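Side-chain contacts in bifunctional GH43-CE protein (Bacteroides eggerthii, PDB 6MLY), which probably hydrolyses xylan-type polysaccharides, pairing a family 43 glycosidase module, assigned as a beta-xylosidase, with a carbohydrate esterase module: residues Ala341-Ser346 against Gly350-Thr355; Val383-Ser388 against Asp394-Ser399. All coordinates share one frame; numbering follows the deposited sequence.

Overall arrangement
Contacts 1 and 2 both belong to the concanavalin A-like beta-sandwich domain. Contact 1 comes first along the chain and is complete before contact 2 begins. It is the hairpin of strands 343-344 and 352-355 at one margin of a seven-stranded antiparallel sheet. Strand 378-386 runs through that same sheet, with strand 502-511 between it and the hairpin; contact 2 reaches from it across to strand 395-401 of the facing sheet. The two centres lie 13 Å apart, and the nearest atoms about 5 Å, without touching. One contact therefore forms the margin of a sheet, while the other packs two sheets together.

Contact 1 (Ala341-Ser346 against Gly350-Thr355)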
loop_
_atom_site.group_PDB
_atom_site.type_symbol
_atom_site.label_atom_id
_atom_site.label_comp_id
_atom_site.label_asym_id
_atom_site.label_seq_id
_atom_site.Cartn_x
_atom_site.Cartn_y
_atom_site.Cartn_z
ATOM N N ALA A 341 12.954 26.807 9.302
ATOM C CA ALA A 341 12.194 27.817 10.048
ATOM C C ALA A 341 10.851 27.251 10.524
ATOM O O ALA A 341 10.383 27.629 11.590
ATOM C CB ALA A 341 11.982 29.041 9.192
ATOM N N LEU A 342 10.261 26.337 9.739
ATOM C CA LEU A 342 8.828 25.999 9.825
ATOM C C LEU A 342 8.563 24.685 10.576
ATOM O O LEU A 342 7.419 24.279 10.673
ATOM C CB LEU A 342 8.267 25.926 8.404
ATOM C CG LEU A 342 8.185 27.260 7.664
ATOM C CD1 LEU A 342 7.834 27.041 6.202
ATOM C CD2 LEU A 342 7.176 28.193 8.319
ATOM N N TRP A 343 9.598 24.015 11.090
ATOM C CA TRP A 343 9.397 22.906 12.034
ATOM C C TRP A 343 10.110 23.236 13.346
ATOM O O TRP A 343 10.975 24.105 13.382
ATOM C CB TRP A 343 9.851 21.559 11.453
ATOM C CG TRP A 343 11.326 21.406 11.234
ATOM C CD1 TRP A 343 12.032 21.778 10.127
ATOM C CD2 TRP A 343 12.278 20.791 12.124
ATOM N NE1 TRP A 343 13.355 21.458 10.274
ATOM C CE2 TRP A 343 13.541 20.857 11.490
ATOM C CE3 TRP A 343 12.195 20.206 13.394
ATOM C CZ2 TRP A 343 14.703 20.357 12.078
ATOM C CZ3 TRP A 343 13.346 19.713 13.975
ATOM C CH2 TRP A 343 14.583 19.790 13.326
ATOM N N SER A 344 9.713 22.547 14.421
ATOM C CA SER A 344 10.261 22.802 15.745
ATOM C C SER A 344 9.921 21.650 16.697
ATOM O O SER A 344 8.939 20.942 16.491
ATOM C CB SER A 344 9.762 24.114 16.283
ATOM O OG SER A 344 10.274 24.346 17.586
ATOM N N LEU A 345 10.758 21.484 17.729
ATOM C CA LEU A 345 10.532 20.516 18.808
ATOM C C LEU A 345 10.476 21.210 20.176
ATOM O O LEU A 345 10.298 20.533 21.180
ATOM C CB LEU A 345 11.652 19.472 18.795
ATOM C CG LEU A 345 11.601 18.456 17.658
ATOM C CD1 LEU A 345 12.887 17.649 17.601
ATOM C CD2 LEU A 345 10.402 17.530 17.800
ATOM N N SER A 346 10.637 22.538 20.220
ATOM C CA SER A 346 10.555 23.284 21.476
ATOM C C SER A 346 9.268 24.125 21.527
ATOM O O SER A 346 8.972 24.741 22.554
ATOM C CB SER A 346 11.793 24.123 21.693
ATOM O OG SER A 346 11.879 25.174 20.745
ATOM N N GLY A 350 7.525 17.468 23.679
ATOM C CA GLY A 350 7.009 16.118 23.454
ATOM C C GLY A 350 6.358 15.960 22.085
ATOM O O GLY A 350 5.962 14.845 21.704
ATOM N N TYR A 351 6.258 17.072 21.342
ATOM C CA TYR A 351 5.573 17.133 20.053
ATOM C C TYR A 351 6.503 17.724 18.980
ATOM O O TYR A 351 7.298 18.642 19.247
ATOM C CB TYR A 351 4.300 17.976 20.170
ATOM C CG TYR A 351 3.221 17.415 21.069
ATOM C CD1 TYR A 351 3.333 17.463 22.449
ATOM C CD2 TYR A 351 2.067 16.855 20.541
ATOM C CE1 TYR A 351 2.346 16.957 23.279
ATOM C CE2 TYR A 351 1.072 16.342 21.356
ATOM C CZ TYR A 351 1.208 16.395 22.732
ATOM O OH TYR A 351 0.222 15.899 23.541
ATOM N N LEU A 352 6.400 17.173 17.764
ATOM C CA LEU A 352 6.937 17.766 16.535
ATOM C C LEU A 352 5.860 18.675 15.935
ATOM O O LEU A 352 4.715 18.236 15.768
ATOM C CB LEU A 352 7.308 16.646 15.558
ATOM C CG LEU A 352 7.453 17.061 14.094
ATOM C CD1 LEU A 352 8.702 17.904 13.891
ATOM C CD2 LEU A 352 7.486 15.844 13.187
ATOM N N ARG A 353 6.222 19.923 15.618
ATOM C CA ARG A 353 5.265 20.896 15.088
ATOM C C ARG A 353 5.724 21.368 13.705
ATOM O O ARG A 353 6.614 22.211 13.599
ATOM C CB ARG A 353 5.100 22.087 16.039
ATOM C CG ARG A 353 4.158 23.169 15.525
ATOM C CD ARG A 353 3.889 24.266 16.537
ATOM N NE ARG A 353 3.005 23.809 17.599
ATOM C CZ ARG A 353 2.427 24.598 18.498
ATOM N NH1 ARG A 353 2.657 25.899 18.494
ATOM N NH2 ARG A 353 1.621 24.078 19.406
ATOM N N LEU A 354 5.076 20.830 12.664
ATOM C CA LEU A 354 5.247 21.285 11.287
ATOM C C LEU A 354 4.292 22.460 11.041
ATOM O O LEU A 354 3.097 22.330 11.263
ATOM C CB LEU A 354 4.956 20.124 10.328
ATOM C CG LEU A 354 5.666 18.808 10.641
ATOM C CD1 LEU A 354 5.244 17.719 9.670
ATOM C CD2 LEU A 354 7.176 18.985 10.618
ATOM N N THR A 355 4.841 23.601 10.613
ATOM C CA THR A 355 4.080 24.805 10.281
ATOM C C THR A 355 4.193 25.059 8.773
ATOM O O THR A 355 5.180 24.693 8.140
ATOM C CB THR A 355 4.562 26.007 11.107
ATOM O OG1 THR A 355 4.414 25.682 12.489
ATOM C CG2 THR A 355 3.811 27.289 10.821
#
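A beta hairpin at the margin of the seven-stranded sheet brings Leu342-Leu345 against Leu352-Thr355, running antiparallel. Its firmest ties are backbone bonds: Thr355 N donates to Leu342 O at 2.7 Å, almost in line with the carbonyl, and Arg353 N gives a 3.0 Å bond to Ser344 O. The return bond from Ser344 N to Arg353 O is weak, bent to 125° at the hydrogen, and the same carbonyl oxygen also takes a CA-H...O contact from Trp343 CA.

Side chains add apolar grip. Trp343 has CG lodged between its backbone N and carbonyl carbon, a torsion (chi1 68°) that turns the indole away from 350-355 and leaves Trp343 CB 3.8 Å from Leu354 CD2. The ring meets Leu352 CD1 obliquely, then packs against Trp334, and its NE1 bonds to Asn340 OD1. Further along, a single methyl of Leu345, CD2, lies 3.9 Å from Leu352 CB and also reaches the Tyr351 carbonyl oxygen. At the other end Leu342 CB sits against Thr355 O, alongside the Thr355 N to Leu342 O bond.

Arg353 extends from the backbone and bends at chi3, carrying its guanidinium away from strand 343-344 to a salt bridge between NE and Asp504 OD1. On the 341-346 side, Ser344 OG accepts from Ser346 N at 3.2 Å, an ST turn within that segment. Strand 502-511 pairs with the far edge of 352-355, leaving 343-344 as the outermost strand: an edge hairpin of a concanavalin A-like beta sandwich.

Contact 2 (Val383-Ser388 against Asp394-Ser399); sequences VSMDVS and DFAGLS
Met385 bends at chi3 (-59°), which swings its methyl round so that SD and CE meet different residues of the facing strand. SD comes to 3.5 Å from Ala396 O and also approaches the Ala396 methyl, while CE rests 3.8 Å from Gly397 CA. On Leu398, CG stands anti to the backbone N (chi1 -176°), a torsion that helps set CD1 near Val383 CG1, and the side chain crosses that of Val383 at a slant. Here Val383 CG2 is 4.0 Å from Leu398 CB, and Val383 CG1 touches Leu398 CD1 at 4.1 Å.

The two strands, 383-386 and 395-399, run antiparallel at 177°, yet their axes come no nearer than 8.3 Å. They lie in different sheets, and it is side chains that fill the distance: Val383 and Met385 point toward the opposing strand, and Ala396 and Leu398 point back. The methionine methyl lies against the Gly397 backbone. Shortening Met385 to an alanine would probably leave a gap over Ala396 and Gly397, because the thioether reaching both of them would be gone.

Other residues extend the same buried layer. Phe505, from the neighbouring strand 502-511, and Phe444, from strand 441-449, both touch Met385; Leu491 packs on Val383 and Leu398 alike. Backbone bonds of Val383 with Phe444 and of Met385 with Val442 keep their strand in its own sheet.

The sandwich core at this point is held mainly by van der Waals contact of aliphatic groups and a thioether, the sulfur also resting near a backbone carbonyl oxygen, with no polar bond joining the two strands, so cohesion here depends on how well the buried side chains fit and on the exclusion of water.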
loop_
_atom_site.group_PDB
_atom_site.type_symbol
_atom_site.label_atom_id
_atom_site.label_comp_id
_atom_site.label_asym_id
_atom_site.label_seq_id
_atom_site.Cartn_x
_atom_site.Cartn_y
_atom_site.Cartn_z
ATOM N N VAL A 383 0.808 7.430 13.820
ATOM C CA VAL A 383 0.995 8.779 14.358
ATOM C C VAL A 383 -0.139 9.107 15.337
ATOM O O VAL A 383 -1.178 8.447 15.351
ATOM C CB VAL A 383 1.071 9.831 13.235
ATOM C CG1 VAL A 383 2.460 9.912 12.618
ATOM C CG2 VAL A 383 0.028 9.584 12.162
ATOM N N SER A 384 0.110 10.118 16.176
ATOM C CA SER A 384 -0.904 10.845 16.931
ATOM C C SER A 384 -0.727 12.332 16.624
ATOM O O SER A 384 0.394 12.844 16.707
ATOM C CB SER A 384 -0.803 10.579 18.418
ATOM O OG SER A 384 -1.628 11.472 19.164
ATOM N N MET A 385 -1.828 13.004 16.270
ATOM C CA MET A 385 -1.785 14.378 15.802
ATOM C C MET A 385 -2.596 15.270 16.749
ATOM O O MET A 385 -3.173 14.792 17.717
ATOM C CB MET A 385 -2.338 14.480 14.376
ATOM C CG MET A 385 -1.452 15.303 13.441
ATOM S SD MET A 385 -1.595 14.855 11.690
ATOM C CE MET A 385 -1.128 13.127 11.776
ATOM N N ASP A 386 -2.573 16.577 16.466
ATOM C CA ASP A 386 -3.374 17.592 17.147
ATOM C C ASP A 386 -3.612 18.736 16.151
ATOM O O ASP A 386 -2.665 19.437 15.758
ATOM C CB ASP A 386 -2.701 18.071 18.439
ATOM C CG ASP A 386 -3.633 18.801 19.396
ATOM O OD1 ASP A 386 -4.540 19.510 18.914
ATOM O OD2 ASP A 386 -3.440 18.660 20.621
ATOM N N VAL A 387 -4.884 18.927 15.777
ATOM C CA VAL A 387 -5.277 19.657 14.563
ATOM C C VAL A 387 -5.706 21.098 14.887
ATOM O O VAL A 387 -6.045 21.854 13.974
ATOM C CB VAL A 387 -6.401 18.907 13.822
ATOM C CG1 VAL A 387 -6.065 17.435 13.643
ATOM C CG2 VAL A 387 -7.740 19.063 14.521
ATOM N N SER A 388 -5.684 21.473 16.171
ATOM C CA SER A 388 -6.081 22.808 16.633
ATOM C C SER A 388 -5.464 23.904 15.754
ATOM O O SER A 388 -6.137 24.871 15.411
ATOM C CB SER A 388 -5.695 23.002 18.073
ATOM O OG SER A 388 -5.906 21.810 18.817
ATOM N N ASP A 394 -5.683 23.645 4.821
ATOM C CA ASP A 394 -4.475 22.889 5.185
ATOM C C ASP A 394 -4.817 21.393 5.209
ATOM O O ASP A 394 -5.981 21.011 5.348
ATOM C CB ASP A 394 -3.880 23.359 6.520
ATOM C CG ASP A 394 -3.344 24.804 6.507
ATOM O OD1 ASP A 394 -3.543 25.480 5.474
ATOM O OD2 ASP A 394 -2.721 25.242 7.533
ATOM N N PHE A 395 -3.781 20.561 5.069
ATOM C CA PHE A 395 -3.931 19.117 4.953
ATOM C C PHE A 395 -2.700 18.441 5.564
ATOM O O PHE A 395 -1.616 18.551 5.017
ATOM C CB PHE A 395 -4.141 18.750 3.480
ATOM C CG PHE A 395 -4.457 17.304 3.192
ATOM C CD1 PHE A 395 -4.988 16.466 4.165
ATOM C CD2 PHE A 395 -4.259 16.790 1.920
ATOM C CE1 PHE A 395 -5.282 15.141 3.877
ATOM C CE2 PHE A 395 -4.554 15.466 1.634
ATOM C CZ PHE A 395 -5.066 14.644 2.612
ATOM N N ALA A 396 -2.887 17.755 6.699
ATOM C CA ALA A 396 -1.784 17.209 7.494
ATOM C C ALA A 396 -2.126 15.799 7.978
ATOM O O ALA A 396 -3.120 15.614 8.664
ATOM C CB ALA A 396 -1.506 18.116 8.664
ATOM N N GLY A 397 -1.271 14.823 7.643
ATOM C CA GLY A 397 -1.486 13.438 8.035
ATOM C C GLY A 397 -0.258 12.569 7.821
ATOM O O GLY A 397 0.878 13.036 7.947
ATOM N N LEU A 398 -0.513 11.293 7.508
ATOM C CA LEU A 398 0.503 10.268 7.252
ATOM C C LEU A 398 0.368 9.815 5.793
ATOM O O LEU A 398 -0.750 9.748 5.275
ATOM C CB LEU A 398 0.277 9.103 8.222
ATOM C CG LEU A 398 1.298 7.969 8.170
ATOM C CD1 LEU A 398 2.598 8.388 8.838
ATOM C CD2 LEU A 398 0.747 6.716 8.830
ATOM N N SER A 399 1.500 9.531 5.136
ATOM C CA SER A 399 1.499 9.119 3.727
ATOM C C SER A 399 2.440 7.931 3.503
ATOM O O SER A 399 3.486 7.839 4.134
ATOM C CB SER A 399 1.866 10.267 2.822
ATOM O OG SER A 399 2.178 9.804 1.511
#